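Local coordinates for protein endoglucanase FnCel5A (Fervidobacterium nodosum, PDB 3NCO) that probably hydrolyses internal beta-1,4-glucosidic bonds of cellulose as a family 5 endoglucanase, at residues 23-28 with 57-62; 95-100 with 136-141; 211-216 with 265-270; 259-264 with 273-278. All coordinates share one frame; numbering follows the deposited sequence.

Contact 1 (23-28 with 57-62); sequences GINMGN and SVRIPI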
# COMPACT_ATOMS: atom_id res chain seq x y z
N GLY A 23 1.11 -1.93 -10.06
CA GLY A 23 1.53 -2.91 -9.08
C GLY A 23 0.38 -3.68 -8.48
O GLY A 23 -0.80 -3.50 -8.89
N ILE A 24 0.74 -4.56 -7.55
CA ILE A 24 -0.29 -5.31 -6.81
C ILE A 24 0.15 -5.54 -5.36
O ILE A 24 1.34 -5.59 -5.06
CB ILE A 24 -0.60 -6.61 -7.56
CG1 ILE A 24 -1.96 -7.32 -7.15
CG2 ILE A 24 0.63 -7.56 -7.51
CD1 ILE A 24 -2.27 -8.41 -8.05
N ASN A 25 -0.83 -5.63 -4.45
CA ASN A 25 -0.57 -5.90 -3.06
C ASN A 25 -0.58 -7.39 -2.83
O ASN A 25 -1.52 -8.08 -3.25
CB ASN A 25 -1.70 -5.31 -2.21
CG ASN A 25 -1.56 -3.80 -2.02
OD1 ASN A 25 -0.90 -3.38 -1.09
ND2 ASN A 25 -2.10 -3.00 -2.92
N MSE A 26 0.44 -7.83 -2.09
CA MSE A 26 0.56 -9.24 -1.71
C MSE A 26 0.14 -9.29 -0.26
O MSE A 26 0.97 -9.35 0.67
CB MSE A 26 1.96 -9.75 -2.09
CG MSE A 26 1.89 -10.45 -3.58
SE MSE A 26 1.30 -12.41 -2.72
CE MSE A 26 -0.13 -12.40 -1.49
N GLY A 27 -1.17 -9.20 -0.11
CA GLY A 27 -1.88 -9.05 1.17
C GLY A 27 -2.52 -10.30 1.78
O GLY A 27 -2.64 -11.36 1.12
N ASN A 28 -2.96 -10.10 3.02
CA ASN A 28 -3.54 -11.15 3.86
C ASN A 28 -2.52 -12.20 4.26
O ASN A 28 -2.93 -13.31 4.62
CB ASN A 28 -4.73 -11.83 3.14
CG ASN A 28 -6.04 -11.07 3.31
OD1 ASN A 28 -6.13 -9.89 3.02
ND2 ASN A 28 -7.07 -11.77 3.74
N SER A 57 5.41 -4.01 -9.99
CA SER A 57 5.84 -3.89 -8.59
C SER A 57 4.87 -4.63 -7.68
O SER A 57 3.74 -4.97 -8.08
CB SER A 57 5.89 -2.41 -8.21
OG SER A 57 4.58 -1.86 -8.25
N VAL A 58 5.36 -4.90 -6.48
CA VAL A 58 4.53 -5.56 -5.48
C VAL A 58 4.66 -4.81 -4.17
O VAL A 58 5.76 -4.40 -3.79
CB VAL A 58 4.99 -7.07 -5.28
CG1 VAL A 58 6.46 -7.22 -4.94
CG2 VAL A 58 4.06 -7.85 -4.40
N ARG A 59 3.52 -4.63 -3.50
CA ARG A 59 3.52 -3.98 -2.21
C ARG A 59 3.24 -5.08 -1.16
O ARG A 59 2.27 -5.80 -1.32
CB ARG A 59 2.40 -2.90 -2.15
CG ARG A 59 2.25 -2.34 -0.74
CD ARG A 59 1.41 -1.05 -0.79
NE ARG A 59 1.22 -0.37 0.50
CZ ARG A 59 0.15 -0.52 1.29
NH1 ARG A 59 -0.82 -1.39 1.00
NH2 ARG A 59 0.09 0.25 2.41
N ILE A 60 4.10 -5.17 -0.14
CA ILE A 60 4.06 -6.28 0.84
C ILE A 60 3.73 -5.71 2.26
O ILE A 60 4.60 -5.21 2.95
CB ILE A 60 5.43 -7.05 0.90
CG1 ILE A 60 5.90 -7.46 -0.51
CG2 ILE A 60 5.33 -8.31 1.76
CD1 ILE A 60 7.30 -8.19 -0.50
N PRO A 61 2.46 -5.84 2.70
CA PRO A 61 2.01 -5.54 4.05
C PRO A 61 2.75 -6.46 5.06
O PRO A 61 2.84 -7.67 4.84
CB PRO A 61 0.51 -5.82 3.97
CG PRO A 61 0.12 -5.58 2.41
CD PRO A 61 1.36 -6.20 1.76
N ILE A 62 3.32 -5.86 6.12
CA ILE A 62 4.06 -6.62 7.14
C ILE A 62 3.75 -6.18 8.58
O ILE A 62 3.93 -5.02 8.91
CB ILE A 62 5.61 -6.50 6.89
CG1 ILE A 62 5.95 -6.85 5.43
CG2 ILE A 62 6.42 -7.30 7.92
CD1 ILE A 62 7.43 -6.56 5.03
O HOH W 1 2.10 -9.67 3.04

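Contact 2 (95-100 with 136-141); sequences DLVVII and KLFFEI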
# COMPACT_ATOMS: atom_id res chain seq x y z
N ASP A 95 12.48 -9.33 -10.89
CA ASP A 95 12.50 -7.99 -11.53
C ASP A 95 11.24 -7.17 -11.22
O ASP A 95 10.74 -6.40 -12.06
CB ASP A 95 12.71 -8.12 -13.03
CG ASP A 95 14.10 -8.61 -13.38
OD1 ASP A 95 15.03 -8.47 -12.56
OD2 ASP A 95 14.27 -9.11 -14.51
N LEU A 96 10.75 -7.29 -9.99
CA LEU A 96 9.66 -6.41 -9.52
C LEU A 96 10.26 -5.33 -8.65
O LEU A 96 11.21 -5.61 -7.92
CB LEU A 96 8.67 -7.22 -8.68
CG LEU A 96 7.90 -8.27 -9.49
CD1 LEU A 96 7.19 -9.31 -8.55
CD2 LEU A 96 6.84 -7.62 -10.39
N VAL A 97 9.67 -4.10 -8.67
CA VAL A 97 9.97 -3.11 -7.66
C VAL A 97 9.20 -3.60 -6.43
O VAL A 97 8.09 -4.18 -6.58
CB VAL A 97 9.50 -1.72 -8.14
CG1 VAL A 97 9.40 -0.72 -6.99
CG2 VAL A 97 10.53 -1.21 -9.15
N VAL A 98 9.78 -3.41 -5.24
CA VAL A 98 9.17 -3.99 -4.06
C VAL A 98 8.99 -2.89 -3.03
O VAL A 98 9.96 -2.13 -2.79
CB VAL A 98 10.05 -5.11 -3.46
CG1 VAL A 98 9.38 -5.70 -2.24
CG2 VAL A 98 10.36 -6.16 -4.57
N ILE A 99 7.78 -2.81 -2.44
CA ILE A 99 7.49 -1.83 -1.39
C ILE A 99 7.23 -2.67 -0.13
O ILE A 99 6.36 -3.54 -0.15
CB ILE A 99 6.23 -1.00 -1.74
CG1 ILE A 99 6.43 -0.04 -2.95
CG2 ILE A 99 5.85 -0.10 -0.55
CD1 ILE A 99 5.15 0.37 -3.62
N ILE A 100 8.03 -2.46 0.93
CA ILE A 100 7.75 -3.15 2.20
C ILE A 100 7.31 -2.07 3.22
O ILE A 100 7.94 -0.99 3.27
CB ILE A 100 8.98 -3.99 2.73
CG1 ILE A 100 10.19 -3.06 3.10
CG2 ILE A 100 9.36 -5.23 1.78
CD1 ILE A 100 11.39 -3.90 3.68
N LYS A 136 15.52 -0.53 -6.01
CA LYS A 136 14.21 -1.00 -6.47
C LYS A 136 13.40 -1.55 -5.28
O LYS A 136 12.28 -1.96 -5.47
CB LYS A 136 14.37 -2.09 -7.54
CG LYS A 136 14.79 -1.49 -8.88
CD LYS A 136 15.46 -2.54 -9.73
CE LYS A 136 16.02 -1.87 -11.01
NZ LYS A 136 16.87 -2.82 -11.76
N LEU A 137 14.02 -1.58 -4.10
CA LEU A 137 13.29 -1.77 -2.83
C LEU A 137 12.99 -0.39 -2.21
O LEU A 137 13.93 0.36 -1.89
CB LEU A 137 14.11 -2.56 -1.81
CG LEU A 137 13.48 -2.72 -0.41
CD1 LEU A 137 12.19 -3.60 -0.45
CD2 LEU A 137 14.53 -3.29 0.56
N PHE A 138 11.70 -0.14 -1.97
CA PHE A 138 11.21 1.10 -1.31
C PHE A 138 10.68 0.79 0.09
O PHE A 138 10.13 -0.31 0.30
CB PHE A 138 10.01 1.68 -2.10
CG PHE A 138 10.34 2.13 -3.50
CD1 PHE A 138 11.61 2.11 -4.00
CD2 PHE A 138 9.33 2.66 -4.29
CE1 PHE A 138 11.87 2.48 -5.35
CE2 PHE A 138 9.57 3.07 -5.61
CZ PHE A 138 10.84 2.96 -6.15
N PHE A 139 10.82 1.74 1.03
CA PHE A 139 10.22 1.55 2.36
C PHE A 139 8.92 2.33 2.46
O PHE A 139 8.74 3.32 1.73
CB PHE A 139 11.14 2.13 3.44
CG PHE A 139 12.45 1.39 3.58
CD1 PHE A 139 12.56 0.11 3.03
CD2 PHE A 139 13.54 1.95 4.30
CE1 PHE A 139 13.72 -0.61 3.12
CE2 PHE A 139 14.74 1.23 4.44
CZ PHE A 139 14.84 -0.07 3.87
N GLU A 140 8.01 1.92 3.35
CA GLU A 140 6.75 2.63 3.54
C GLU A 140 6.44 2.64 5.03
O GLU A 140 6.07 1.60 5.56
CB GLU A 140 5.65 1.90 2.77
CG GLU A 140 4.29 2.61 3.00
CD GLU A 140 3.10 1.98 2.29
OE1 GLU A 140 3.29 0.91 1.67
OE2 GLU A 140 2.00 2.52 2.37
N ILE A 141 6.65 3.79 5.70
CA ILE A 141 6.68 3.84 7.16
C ILE A 141 5.51 3.17 7.87
O ILE A 141 5.71 2.33 8.76
CB ILE A 141 6.79 5.29 7.64
CG1 ILE A 141 8.19 5.76 7.25
CG2 ILE A 141 6.72 5.36 9.20
CD1 ILE A 141 8.37 7.30 7.40

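Contact 3 (211-216 with 265-270); sequences THQGAE and SKADME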
# COMPACT_ATOMS: atom_id res chain seq x y z
N THR A 211 -17.54 -0.61 -2.72
CA THR A 211 -16.36 -1.47 -2.71
C THR A 211 -16.37 -2.40 -1.49
O THR A 211 -15.68 -3.44 -1.49
CB THR A 211 -15.06 -0.65 -2.64
OG1 THR A 211 -15.03 0.08 -1.39
CG2 THR A 211 -14.92 0.30 -3.90
N HIS A 212 -17.13 -2.04 -0.45
CA HIS A 212 -17.13 -2.88 0.77
C HIS A 212 -18.49 -3.47 1.07
O HIS A 212 -18.70 -3.95 2.19
CB HIS A 212 -16.58 -2.12 1.99
CG HIS A 212 -15.13 -1.84 1.91
ND1 HIS A 212 -14.21 -2.34 2.81
CD2 HIS A 212 -14.43 -1.16 0.98
CE1 HIS A 212 -12.99 -1.97 2.43
NE2 HIS A 212 -13.10 -1.24 1.33
N GLN A 213 -19.39 -3.51 0.08
CA GLN A 213 -20.70 -4.15 0.32
C GLN A 213 -20.48 -5.61 0.70
O GLN A 213 -19.62 -6.33 0.13
CB GLN A 213 -21.60 -4.04 -0.89
CG GLN A 213 -21.08 -4.79 -2.10
CD GLN A 213 -21.90 -4.46 -3.33
OE1 GLN A 213 -23.04 -4.91 -3.45
NE2 GLN A 213 -21.35 -3.61 -4.21
N GLY A 214 -21.22 -6.05 1.71
CA GLY A 214 -21.13 -7.44 2.15
C GLY A 214 -19.89 -7.85 2.95
O GLY A 214 -19.82 -9.00 3.43
N ALA A 215 -18.93 -6.96 3.10
CA ALA A 215 -17.72 -7.23 3.88
C ALA A 215 -18.11 -7.32 5.36
O ALA A 215 -18.54 -6.32 5.98
CB ALA A 215 -16.69 -6.16 3.64
N GLU A 216 -17.95 -8.51 5.94
CA GLU A 216 -18.44 -8.74 7.31
C GLU A 216 -17.62 -8.05 8.40
O GLU A 216 -18.10 -7.87 9.53
CB GLU A 216 -18.51 -10.24 7.59
CG GLU A 216 -19.51 -10.97 6.66
CD GLU A 216 -20.98 -10.66 6.96
OE1 GLU A 216 -21.31 -10.31 8.13
OE2 GLU A 216 -21.83 -10.77 6.04
N SER A 265 -15.34 -9.00 -3.51
CA SER A 265 -16.03 -9.97 -4.41
C SER A 265 -17.52 -10.15 -4.18
O SER A 265 -18.20 -10.76 -5.00
CB SER A 265 -15.33 -11.33 -4.35
OG SER A 265 -15.36 -11.81 -3.00
N LYS A 266 -18.06 -9.61 -3.09
CA LYS A 266 -19.54 -9.63 -2.96
C LYS A 266 -20.28 -8.61 -3.85
O LYS A 266 -21.50 -8.72 -4.05
CB LYS A 266 -19.97 -9.57 -1.49
CG LYS A 266 -19.56 -10.82 -0.71
CD LYS A 266 -20.32 -10.84 0.62
CE LYS A 266 -19.91 -11.98 1.55
NZ LYS A 266 -20.51 -11.77 2.92
N ALA A 267 -19.53 -7.65 -4.41
CA ALA A 267 -19.99 -6.76 -5.48
C ALA A 267 -20.14 -7.57 -6.77
O ALA A 267 -19.39 -8.54 -7.03
CB ALA A 267 -18.98 -5.60 -5.68
N ASP A 268 -21.10 -7.20 -7.62
CA ASP A 268 -21.27 -7.99 -8.83
C ASP A 268 -20.07 -7.78 -9.77
O ASP A 268 -19.47 -6.70 -9.78
CB ASP A 268 -22.59 -7.64 -9.52
CG ASP A 268 -22.54 -6.29 -10.22
OD1 ASP A 268 -22.84 -5.28 -9.56
OD2 ASP A 268 -22.22 -6.27 -11.44
N MSE A 269 -19.71 -8.80 -10.55
CA MSE A 269 -18.44 -8.75 -11.27
C MSE A 269 -18.37 -7.60 -12.29
O MSE A 269 -17.31 -6.94 -12.42
CB MSE A 269 -18.12 -10.09 -11.92
CG MSE A 269 -16.81 -10.15 -12.67
SE MSE A 269 -15.32 -9.81 -11.44
CE MSE A 269 -15.22 -11.59 -10.58
N GLU A 270 -19.44 -7.39 -13.06
CA GLU A 270 -19.36 -6.32 -14.08
C GLU A 270 -19.11 -4.97 -13.43
O GLU A 270 -18.24 -4.23 -13.90
CB GLU A 270 -20.52 -6.27 -15.08
CG GLU A 270 -20.22 -5.21 -16.22
CD GLU A 270 -20.81 -5.53 -17.60
OE1 GLU A 270 -20.45 -4.79 -18.59
OE2 GLU A 270 -21.63 -6.48 -17.70
O HOH W 2 -23.81 -7.44 -5.03

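Contact 4 (259-264 with 273-278); sequences GEFGAY and VKWTKT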
# COMPACT_ATOMS: atom_id res chain seq x y z
N GLY A 259 -1.86 3.47 -3.34
CA GLY A 259 -1.28 2.22 -2.83
C GLY A 259 -2.23 1.08 -2.68
O GLY A 259 -1.81 -0.07 -2.62
N GLU A 260 -3.53 1.40 -2.55
CA GLU A 260 -4.51 0.33 -2.60
C GLU A 260 -5.70 0.85 -3.32
O GLU A 260 -6.11 2.00 -3.17
CB GLU A 260 -4.97 -0.10 -1.21
CG GLU A 260 -3.90 -0.60 -0.33
CD GLU A 260 -4.41 -1.00 1.04
OE1 GLU A 260 -5.66 -1.07 1.26
OE2 GLU A 260 -3.56 -1.15 2.02
N PHE A 261 -6.30 -0.03 -4.10
CA PHE A 261 -7.64 0.19 -4.66
C PHE A 261 -8.28 -1.14 -5.04
O PHE A 261 -7.60 -2.02 -5.55
CB PHE A 261 -7.64 1.19 -5.85
CG PHE A 261 -7.16 0.63 -7.18
CD1 PHE A 261 -5.81 0.45 -7.41
CD2 PHE A 261 -8.07 0.38 -8.21
CE1 PHE A 261 -5.34 -0.04 -8.67
CE2 PHE A 261 -7.66 -0.09 -9.41
CZ PHE A 261 -6.31 -0.31 -9.68
N GLY A 262 -9.57 -1.32 -4.74
CA GLY A 262 -10.20 -2.60 -5.14
C GLY A 262 -11.63 -2.70 -4.66
O GLY A 262 -12.02 -1.98 -3.75
N ALA A 263 -12.40 -3.61 -5.28
CA ALA A 263 -13.79 -3.84 -4.88
C ALA A 263 -13.94 -5.29 -4.43
O ALA A 263 -13.52 -6.22 -5.13
CB ALA A 263 -14.75 -3.54 -6.03
N TYR A 264 -14.56 -5.47 -3.26
CA TYR A 264 -14.75 -6.79 -2.67
C TYR A 264 -15.59 -7.69 -3.58
O TYR A 264 -16.51 -7.21 -4.25
CB TYR A 264 -15.47 -6.59 -1.34
CG TYR A 264 -15.63 -7.82 -0.47
CD1 TYR A 264 -14.54 -8.67 -0.24
CD2 TYR A 264 -16.83 -8.08 0.19
CE1 TYR A 264 -14.68 -9.81 0.59
CE2 TYR A 264 -16.96 -9.19 1.01
CZ TYR A 264 -15.88 -10.05 1.18
OH TYR A 264 -16.01 -11.14 2.01
N VAL A 273 -15.47 -4.77 -12.46
CA VAL A 273 -14.63 -4.64 -13.63
C VAL A 273 -14.63 -3.18 -14.13
O VAL A 273 -13.54 -2.62 -14.40
CB VAL A 273 -15.13 -5.61 -14.74
CG1 VAL A 273 -14.60 -5.18 -16.12
CG2 VAL A 273 -14.72 -7.03 -14.41
N LYS A 274 -15.83 -2.59 -14.21
CA LYS A 274 -15.97 -1.17 -14.61
C LYS A 274 -15.32 -0.20 -13.61
O LYS A 274 -14.63 0.76 -14.02
CB LYS A 274 -17.43 -0.81 -14.80
CG LYS A 274 -18.04 -1.40 -16.06
CD LYS A 274 -19.48 -0.89 -16.25
CE LYS A 274 -20.25 -1.69 -17.30
NZ LYS A 274 -19.45 -1.86 -18.54
N TRP A 275 -15.58 -0.40 -12.32
CA TRP A 275 -15.01 0.48 -11.27
C TRP A 275 -13.49 0.40 -11.30
O TRP A 275 -12.81 1.43 -11.29
CB TRP A 275 -15.58 0.10 -9.89
CG TRP A 275 -15.13 1.01 -8.76
CD1 TRP A 275 -15.78 2.14 -8.30
CD2 TRP A 275 -13.96 0.84 -7.94
NE1 TRP A 275 -15.06 2.69 -7.25
CE2 TRP A 275 -13.95 1.92 -7.02
CE3 TRP A 275 -12.91 -0.10 -7.91
CZ2 TRP A 275 -12.91 2.09 -6.09
CZ3 TRP A 275 -11.88 0.06 -6.97
CH2 TRP A 275 -11.91 1.16 -6.09
N THR A 276 -12.96 -0.83 -11.38
CA THR A 276 -11.51 -1.00 -11.30
C THR A 276 -10.82 -0.33 -12.48
O THR A 276 -9.79 0.35 -12.32
CB THR A 276 -11.15 -2.50 -11.19
OG1 THR A 276 -11.84 -3.04 -10.06
CG2 THR A 276 -9.63 -2.71 -11.01
N LYS A 277 -11.43 -0.50 -13.66
CA LYS A 277 -10.86 0.06 -14.87
C LYS A 277 -10.87 1.57 -14.82
O LYS A 277 -9.90 2.21 -15.22
CB LYS A 277 -11.73 -0.39 -16.06
CG LYS A 277 -11.33 0.15 -17.40
CD LYS A 277 -12.46 -0.19 -18.36
CE LYS A 277 -11.97 -0.59 -19.75
NZ LYS A 277 -10.79 0.19 -20.28
N THR A 278 -11.97 2.15 -14.31
CA THR A 278 -12.13 3.60 -14.24
C THR A 278 -11.12 4.21 -13.26
O THR A 278 -10.46 5.18 -13.55
CB THR A 278 -13.57 3.96 -13.81
OG1 THR A 278 -14.48 3.54 -14.83
CG2 THR A 278 -13.75 5.44 -13.58
O HOH W 3 -12.00 -4.78 -7.84

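Contact 1 (23-28 with 57-62)
Asn25 and Arg59 lie alongside each other, with Asn25 OD1 accepting from Arg59 NH1 at 2.9 Å. The bond is nearly straight at the hydrogen (164°), and the oxygen sits at the guanidinium edge, close to its plane. Arg59 NE is salt-bridged to Glu140 and NH1 also to Glu260; Asn25 ND2 gives to Gly259 O and Tyr292 O, holding the amide. Arg59 can run beside the amide because CG is anti to the backbone N (chi1 172°) and the chain stays extended as far as NE. Amide and guanidinium planes stand almost perpendicular. The two strands that carry this pair run parallel, with Arg59 N giving to Ile24 O and Met26 N to Arg59 O, both at 2.8 Å. On the side of Val58, CG of selenomethionine Met26 lies 3.5 Å from Val58 CG2; packing looks tight, though the strained selenomethionine geometry leaves the exact closeness doubtful. Beyond the strand ends the pairing loosens: the Gly27 and Pro61 CA atoms are 6.0 Å apart and a water donating to both Met26 O and Pro61 O replaces direct backbone bonds, although Pro61 CD comes within 3.4 Å of Met26 O. This looser end is buried too. These are the first two strands of the TIM barrel, joined through helix 44-53, whose Tyr46 and Ile50 meet Met26; strand 97-101 continues the sheet beside 57-60, and strand 289-292 closes it beside 22-25.

Contact 2 (95-100 with 136-141)
Val98 and Phe138 each use a backbone group on the other segment: Val98 N donates to Lys136 O at 2.9 Å, and Phe138 N to Val98 O at 2.8 Å. Ile100 N continues the ladder to Phe138 O at 3.1 Å. The last rung, Glu140 N to Ile100 O, is weak, since its angle at the hydrogen is only 126°. Ile99 turns its backbone polar groups the other way, to Val58 and Ile60, while Leu137 O is taken by the side chain of Arg172. This is the regular alternation of a parallel sheet, here between the third and fourth strands of the eight-stranded TIM barrel. The side chains of Ile99, Phe138 and Glu140 lie on its inner face, those of Val98, Leu137, Ile100 and Phe139 on the face packed by helices 78-93 and 112-130. Val97 CG1 sits over one face of the Phe138 ring, a CH-pi contact 4.1 Å from the centroid. Ile100 CG1, lodged between its backbone N and carbonyl carbon (chi1 65°), lies beside Phe139 CD1 at 4.0 Å. Glu140 extends with CG anti to its backbone N; its OE1 passes 3.5 Å from Ile99 CG2 and is satisfied by a salt bridge from Arg59 NE.

Contact 3 (211-216 with 265-270)
A type II beta turn, His212 to Ala215, follows helix 208-211 on the periphery of the TIM barrel, and its Gln213 and Gly214 meet Lys266 and Ala267 in the loop that leads from strand 256-261 into helix 269-285. Asp268 is the N-cap of that helix, so the partner segment is the approach to a helix start. The turn places Gly214 at its third position with positive phi (75°) and closes with Ala215 N bonded to His212 O. Because Gly214 carries no side chain, the Lys266 chain can lie against the turn: its CB is 3.6 Å from Gln213 O and its CD 3.4 Å from Gly214 O. Lys266 is extended beyond CG, which carries NZ past the turn to donate to Gly214 O at 2.9 Å, the donor tilted moderately from the carbonyl plane. Glu216, bent at chi2 (-71°), crosses the lysine at about a right angle and brings OE2 to 3.5 Å from Lys266 NZ, a long salt bridge at the exposed edge of the contact. The buried edge belongs to Gln213. Its amide is fixed at both ends, NE2 giving to Phe210 O and OE1 accepting a hydrogen bond from Val226 N, which settles the orientation of the flat group. A water lies near both Gln213 OE1 and Lys266 O, but cannot serve all its neighbouring acceptors at once. Ala267 packs over one face of this amide, with Ala267 CA 3.7 Å from Gln213 CD and CB 3.4 Å from NE2.

Contact 4 (259-264 with 273-278)
Phe261 and Trp275 pass one another head to tail, the phenyl reaching out from the strand while the indole reaches back from the helix. They meet at their rims: Phe261 CD2 is 4.0 Å from Trp275 CZ3, and that indole carbon lies near the plane of the phenyl at its edge. The ring planes are turned about 40° from each other, an oblique rim contact. Trp275 has CG anti to its backbone N (chi1 -176°), which sends the six-membered ring across to the extended backbone at Gly262; there Gly262 N faces the indole edge, 3.5 Å from CZ3. On the far side of the indole NE1 is held by Glu206 O, so the ring is gripped at one end by a hydrogen bond and wedged at the other by backbone. Thr276 meets Phe261 at about a right angle. Its CG2 touches Phe261 CE2 at 3.6 Å, and its carbonyl O lies at the same edge of the ring, near its plane. Strand 256-261 and helix 269-285 belong to a beta-alpha-beta unit of the TIM barrel that continues into strand 289-292, and the contact packs the helix on the strand's C-terminal end and the chain just after it. Ala263 CB stands 4.3 Å from Trp275 CE3, a looser apolar contact. No direct hydrogen bond joins the two segments; a water does so instead, accepting from Ala263 N and donating to Thr276 OG1, each at 2.8 Å. Thr276 OG1 is also hydrogen-bonded to Arg272 O one turn earlier in the helix.

Contacts 1 and 2, with centres 9 Å apart, are consecutive in the sheet, since strands 57-60 and 97-101 are neighbours. Arg59 joins them to contact 4 across the barrel interior: Arg59 NE reaches Glu140 OE1 at 2.7 Å and Arg59 NH1 reaches Glu260 OE2 at 2.9 Å. In family 5 enzymes the catalytic glutamates stand at the C-terminal ends of strands 4 and 7, so this network probably borders the active site. Contact 3 lies further out. Contacts 3 and 4 both use helix 269-285 and meet where Tyr264 N probably hydrogen-bonds Thr211 O (2.9 Å), whereas contacts 2 and 3 have centres 29 Å apart, on opposite sides of the chain's centre.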